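Mercuric reductase (Metallosphaera sedula, PDB 4YWO) probably reduces mercuric ion to elemental mercury with electrons from NADPH, working as an FAD-containing homodimer. Local coordinates at residues F437-I440 with A441-L444; S218-A221 with R222-M225. All coordinates share one frame; numbering follows the deposited sequence.

Contact 1. Residues F437-I440 with A441-L444; sequences FPTI and AESL. With FAD (flavin-adenine dinucleotide), chain B.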
loop_
_atom_site.group_PDB
_atom_site.type_symbol
_atom_site.label_atom_id
_atom_site.label_comp_id
_atom_site.label_asym_id
_atom_site.label_seq_id
_atom_site.Cartn_x
_atom_site.Cartn_y
_atom_site.Cartn_z
ATOM N N PHE A 437 -10.278 -3.567 6.047
ATOM C CA PHE A 437 -11.334 -2.895 5.254
ATOM C C PHE A 437 -11.461 -1.450 5.669
ATOM O O PHE A 437 -11.411 -1.190 6.926
ATOM C CB PHE A 437 -12.700 -3.591 5.524
ATOM C CG PHE A 437 -13.783 -3.056 4.655
ATOM C CD1 PHE A 437 -13.959 -3.482 3.349
ATOM C CD2 PHE A 437 -14.606 -2.193 5.165
ATOM C CE1 PHE A 437 -15.002 -2.946 2.589
ATOM C CE2 PHE A 437 -15.679 -1.657 4.437
ATOM C CZ PHE A 437 -15.874 -2.044 3.151
ATOM N N PRO A 438 -11.608 -0.456 4.763
ATOM C CA PRO A 438 -11.577 -0.606 3.289
ATOM C C PRO A 438 -10.194 -0.102 2.855
ATOM O O PRO A 438 -9.814 1.086 3.130
ATOM C CB PRO A 438 -12.689 0.318 2.842
ATOM C CG PRO A 438 -12.742 1.381 3.916
ATOM C CD PRO A 438 -12.112 0.846 5.171
ATOM N N THR A 439 -9.464 -0.945 2.152
ATOM C CA THR A 439 -8.162 -0.619 1.540
ATOM C C THR A 439 -8.163 -1.040 0.119
ATOM O O THR A 439 -8.897 -1.955 -0.277
ATOM C CB THR A 439 -6.963 -1.254 2.288
ATOM O OG1 THR A 439 -7.066 -2.709 2.354
ATOM C CG2 THR A 439 -6.849 -0.656 3.702
ATOM N N ILE A 440 -7.273 -0.452 -0.662
ATOM C CA ILE A 440 -7.040 -0.997 -2.049
ATOM C C ILE A 440 -6.423 -2.391 -1.995
ATOM O O ILE A 440 -6.779 -3.238 -2.795
ATOM C CB ILE A 440 -6.233 0.004 -2.869
ATOM C CG1 ILE A 440 -6.960 1.400 -2.998
ATOM C CG2 ILE A 440 -5.936 -0.593 -4.285
ATOM C CD1 ILE A 440 -8.228 1.340 -3.778
ATOM N N ALA A 441 -5.566 -2.628 -1.033
ATOM C CA ALA A 441 -4.868 -3.912 -0.892
ATOM C C ALA A 441 -5.779 -5.100 -0.704
ATOM O O ALA A 441 -5.424 -6.246 -1.056
ATOM C CB ALA A 441 -3.851 -3.823 0.168
ATOM N N GLU A 442 -6.938 -4.891 -0.101
ATOM C CA GLU A 442 -7.786 -6.077 0.020
ATOM C C GLU A 442 -8.288 -6.579 -1.313
ATOM O O GLU A 442 -8.730 -7.768 -1.369
ATOM C CB GLU A 442 -9.041 -5.940 0.872
ATOM C CG GLU A 442 -9.155 -4.872 1.802
ATOM C CD GLU A 442 -10.604 -4.612 2.167
ATOM O OE1 GLU A 442 -11.250 -5.445 2.846
ATOM O OE2 GLU A 442 -11.119 -3.539 1.855
ATOM N N SER A 443 -8.050 -5.835 -2.410
ATOM C CA SER A 443 -8.261 -6.369 -3.776
ATOM C C SER A 443 -7.449 -7.638 -4.046
ATOM O O SER A 443 -7.903 -8.491 -4.814
ATOM C CB SER A 443 -7.961 -5.341 -4.843
ATOM O OG SER A 443 -6.580 -5.029 -4.821
ATOM N N LEU A 444 -6.328 -7.857 -3.383
ATOM C CA LEU A 444 -5.554 -9.116 -3.526
ATOM C C LEU A 444 -6.355 -10.304 -2.997
ATOM O O LEU A 444 -6.361 -11.349 -3.594
ATOM C CB LEU A 444 -4.207 -9.023 -2.794
ATOM C CG LEU A 444 -3.298 -7.972 -3.437
ATOM C CD1 LEU A 444 -2.064 -7.809 -2.568
ATOM C CD2 LEU A 444 -2.824 -8.408 -4.807
HETATM P PA FAD B . -23.406 -5.304 13.049
HETATM O O1A FAD B . -23.108 -5.020 11.596
HETATM O O2A FAD B . -23.888 -4.191 13.950
HETATM O O5B FAD B . -24.474 -6.507 13.119
HETATM C C5B FAD B . -25.649 -6.386 13.917
HETATM C C4B FAD B . -26.874 -6.332 13.012
HETATM O O4B FAD B . -27.819 -7.325 13.420
HETATM C C3B FAD B . -27.557 -4.977 13.089
HETATM O O3B FAD B . -27.578 -4.363 11.797
HETATM C C2B FAD B . -28.972 -5.242 13.562
HETATM O O2B FAD B . -29.909 -4.799 12.575
HETATM C C1B FAD B . -29.085 -6.746 13.749
HETATM N N9A FAD B . -29.423 -7.051 15.162
HETATM C C8A FAD B . -28.768 -6.593 16.244
HETATM N N7A FAD B . -29.329 -7.057 17.390
HETATM C C5A FAD B . -30.372 -7.834 17.043
HETATM C C6A FAD B . -31.394 -8.632 17.760
HETATM N N6A FAD B . -31.413 -8.694 19.113
HETATM N N1A FAD B . -32.308 -9.297 17.017
HETATM C C2A FAD B . -32.299 -9.244 15.672
HETATM N N3A FAD B . -31.402 -8.541 14.958
HETATM C C4A FAD B . -30.430 -7.827 15.573
HETATM N N1 FAD B . -14.112 -1.425 10.969
HETATM C C2 FAD B . -13.121 -1.551 10.051
HETATM O O2 FAD B . -12.616 -2.679 9.864
HETATM N N3 FAD B . -12.660 -0.511 9.332
HETATM C C4 FAD B . -13.148 0.727 9.472
HETATM O O4 FAD B . -12.698 1.673 8.788
HETATM C C4X FAD B . -14.235 0.951 10.456
HETATM N N5 FAD B . -14.781 2.171 10.657
HETATM C C5X FAD B . -15.772 2.343 11.563
HETATM C C6 FAD B . -16.319 3.607 11.753
HETATM C C7 FAD B . -17.337 3.793 12.681
HETATM C C7M FAD B . -17.928 5.164 12.885
HETATM C C8 FAD B . -17.843 2.641 13.473
HETATM C C8M FAD B . -18.946 2.846 14.479
HETATM C C9 FAD B . -17.299 1.376 13.287
HETATM C C9A FAD B . -16.282 1.190 12.359
HETATM N N10 FAD B . -15.725 -0.089 12.163
HETATM C C10 FAD B . -14.696 -0.233 11.214
HETATM C "C1'" FAD B . -16.204 -1.242 12.930
HETATM C "C2'" FAD B . -17.119 -2.089 12.055
HETATM O "O2'" FAD B . -18.131 -1.258 11.476
HETATM C "C3'" FAD B . -17.777 -3.199 12.866
HETATM O "O3'" FAD B . -16.772 -3.933 13.574
HETATM C "C4'" FAD B . -18.557 -4.147 11.963
HETATM O "O4'" FAD B . -19.680 -3.458 11.403
HETATM C "C5'" FAD B . -19.045 -5.364 12.740
HETATM O "O5'" FAD B . -20.181 -5.923 12.084
HETATM P P FAD B . -21.151 -6.945 12.861
HETATM O O1P FAD B . -22.010 -7.650 11.837
HETATM O O2P FAD B . -20.315 -7.751 13.825
HETATM O O3P FAD B . -22.093 -5.958 13.713
HETATM O O HOH W 1 -11.761 -1.912 -0.112
#
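A441 packs its CB 4.0 Å from T439 OG1, lying between T439 and E442, the two residues of a capping box that opens helix 442-449 in the dimerisation domain of this disulfide-oxidoreductase fold. The backbone N of A441, like that of I440, is hydrogen-bonded to the carboxylate of E412 of the second subunit, and this joins the incoming turn to the dimer interface. E442 closes the box in both directions. Its N donates to T439 OG1 over 3.3 Å, a bent bond (138°); T439 OG1 is also hydrogen-bonded to M436 O. In the conformer described, one of two deposited, the carboxylate makes the return bond and all the contacts that follow from it. OE2 of E442 accepts from T439 N at 3.1 Å, the N-H coming from above the carboxylate plane. To reach back over the turn, E442 has chi1 at -18°, nearly eclipsed, with the chain extended beyond CG. The carboxylate then stands steeply against the F437 ring, the planes 77° apart, with OE1 at the ring edge and OE2 3.2 Å from CD1. A water donates both to E442 OE2 and to T439 O. P438, joined to F437 by a cis peptide bond, lays its CB over the centre of one face of that ring. The carbonyl of F437 projects away from the helix and accepts from N3 of the FAD of the second subunit at 2.8 Å. S443 grips I440 O twice: the N donates from above the carbonyl plane, and OG donates at 2.7 Å.

Contact 2. Residues S218-A221 with R222-M225; sequences SVEA and RRIM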
loop_
_atom_site.group_PDB
_atom_site.type_symbol
_atom_site.label_atom_id
_atom_site.label_comp_id
_atom_site.label_asym_id
_atom_site.label_seq_id
_atom_site.Cartn_x
_atom_site.Cartn_y
_atom_site.Cartn_z
ATOM N N SER A 218 -2.231 -2.628 -21.026
ATOM C CA SER A 218 -2.081 -1.770 -22.218
ATOM C C SER A 218 -3.350 -0.950 -22.467
ATOM O O SER A 218 -3.267 0.242 -22.843
ATOM C CB SER A 218 -1.788 -2.667 -23.418
ATOM O OG SER A 218 -0.557 -3.335 -23.290
ATOM N N VAL A 219 -4.549 -1.563 -22.313
ATOM C CA VAL A 219 -5.809 -0.805 -22.393
ATOM C C VAL A 219 -5.912 0.373 -21.452
ATOM O O VAL A 219 -6.242 1.504 -21.843
ATOM C CB VAL A 219 -7.017 -1.722 -22.235
ATOM C CG1 VAL A 219 -8.313 -0.934 -22.104
ATOM C CG2 VAL A 219 -7.065 -2.766 -23.340
ATOM N N GLU A 220 -5.608 0.074 -20.161
ATOM C CA GLU A 220 -5.657 1.070 -19.148
ATOM C C GLU A 220 -4.651 2.172 -19.389
ATOM O O GLU A 220 -4.953 3.341 -19.167
ATOM C CB GLU A 220 -5.473 0.528 -17.718
ATOM C CG GLU A 220 -6.492 -0.467 -17.191
ATOM C CD GLU A 220 -7.907 -0.089 -17.101
ATOM O OE1 GLU A 220 -8.350 0.929 -17.706
ATOM O OE2 GLU A 220 -8.653 -0.834 -16.366
ATOM N N ALA A 221 -3.438 1.821 -19.889
ATOM C CA ALA A 221 -2.350 2.802 -20.159
ATOM C C ALA A 221 -2.874 3.875 -21.127
ATOM O O ALA A 221 -2.700 5.090 -20.916
ATOM C CB ALA A 221 -1.122 2.124 -20.654
ATOM N N ARG A 222 -3.571 3.431 -22.205
ATOM C CA ARG A 222 -4.135 4.390 -23.104
ATOM C C ARG A 222 -5.142 5.308 -22.502
ATOM O O ARG A 222 -5.149 6.544 -22.716
ATOM C CB ARG A 222 -4.627 3.669 -24.394
ATOM C CG ARG A 222 -5.100 4.714 -25.342
ATOM C CD ARG A 222 -5.927 4.260 -26.539
ATOM N NE ARG A 222 -5.049 3.785 -27.528
ATOM C CZ ARG A 222 -4.548 4.479 -28.521
ATOM N NH1 ARG A 222 -4.886 5.749 -28.754
ATOM N NH2 ARG A 222 -3.812 3.852 -29.365
ATOM N N ARG A 223 -6.049 4.767 -21.662
ATOM C CA ARG A 223 -7.071 5.528 -20.998
ATOM C C ARG A 223 -6.492 6.551 -20.040
ATOM O O ARG A 223 -6.985 7.709 -19.974
ATOM C CB ARG A 223 -7.985 4.628 -20.204
ATOM C CG ARG A 223 -8.779 3.744 -21.097
ATOM C CD ARG A 223 -9.624 2.895 -20.187
ATOM N NE ARG A 223 -10.641 2.147 -20.941
ATOM C CZ ARG A 223 -11.117 1.003 -20.561
ATOM N NH1 ARG A 223 -10.776 0.452 -19.397
ATOM N NH2 ARG A 223 -12.017 0.375 -21.341
ATOM N N ILE A 224 -5.429 6.129 -19.328
ATOM C CA ILE A 224 -4.735 7.020 -18.382
ATOM C C ILE A 224 -4.155 8.173 -19.104
ATOM O O ILE A 224 -4.323 9.329 -18.687
ATOM C CB ILE A 224 -3.727 6.264 -17.531
ATOM C CG1 ILE A 224 -4.506 5.250 -16.660
ATOM C CG2 ILE A 224 -2.935 7.242 -16.628
ATOM C CD1 ILE A 224 -3.620 4.151 -16.066
ATOM N N MET A 225 -3.461 7.902 -20.192
ATOM C CA MET A 225 -2.917 9.008 -20.979
ATOM C C MET A 225 -3.957 9.980 -21.553
ATOM O O MET A 225 -3.822 11.212 -21.410
ATOM C CB MET A 225 -2.062 8.462 -22.069
ATOM C CG MET A 225 -0.784 7.711 -21.676
ATOM S SD MET A 225 0.430 8.692 -20.747
ATOM C CE MET A 225 -0.050 8.301 -19.041
#
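R223 lies over V219 and beside E220, one turn further along helix 215-227, the helix of a beta-alpha-beta unit between strands 199-203 and 231-233. Its CB sits 3.5 Å from E220 O, and CG comes equally near V219 O. With CG anti to the carbonyl carbon (chi1 -67°) and the chain extended from there to NE, the side chain runs back along the preceding turn. CD passes 3.4 Å from E220 OE1; NE follows, alongside V219. At CZ the guanidinium receives V219 CG1 over the centre of one face, 3.7 Å away, the two side chains lying side by side and pointing the same way. The path ends in a salt bridge, R223 NH1 to E220 OE1 at 3.0 Å. That bond is moderately bent (150°): the donor stands well above the carboxylate plane, while the oxygen lies near the guanidinium plane, at its edge. E220 meets it by bending at chi2 (-60°), which brings OE1 to R223 NH1; V406 of strand 399-407 touches the side chains of both E220 and I224. R222 takes another course: its end leads away from the preceding turn, and NH1 forms a salt bridge with E226 and a hydrogen bond to V232 O, joining the helix to the following strand. A221 and M225 face helix 184-194, both touching L187. Beneath these side chains run the i to i+4 backbone bonds, among them I224 N to E220 O at 2.8 Å and M225 N to A221 O at 3.0 Å.

How the contacts relate
From the N terminus the chain reaches contact 2 first, within helix 215-227, between strands 199-203 and 231-233 of the four-stranded parallel sheet. It completes that sheet with strand 260-263, returns to the five-stranded parallel sheet with strand 301-303, and then builds the antiparallel sheet of the dimerisation domain before contact 1, where the loop after helix 427-431 turns into helix 442-449. Contact 2 spans a turn within a helix, contact 1 the turn that leads into one; they follow in series and neither nest nor cross. The centres of contact 1 and contact 2 lie about 22 Å apart. Strand 399-407 packs on contact 2 and so links the two domains, whereas contact 1 faces the second subunit and its FAD.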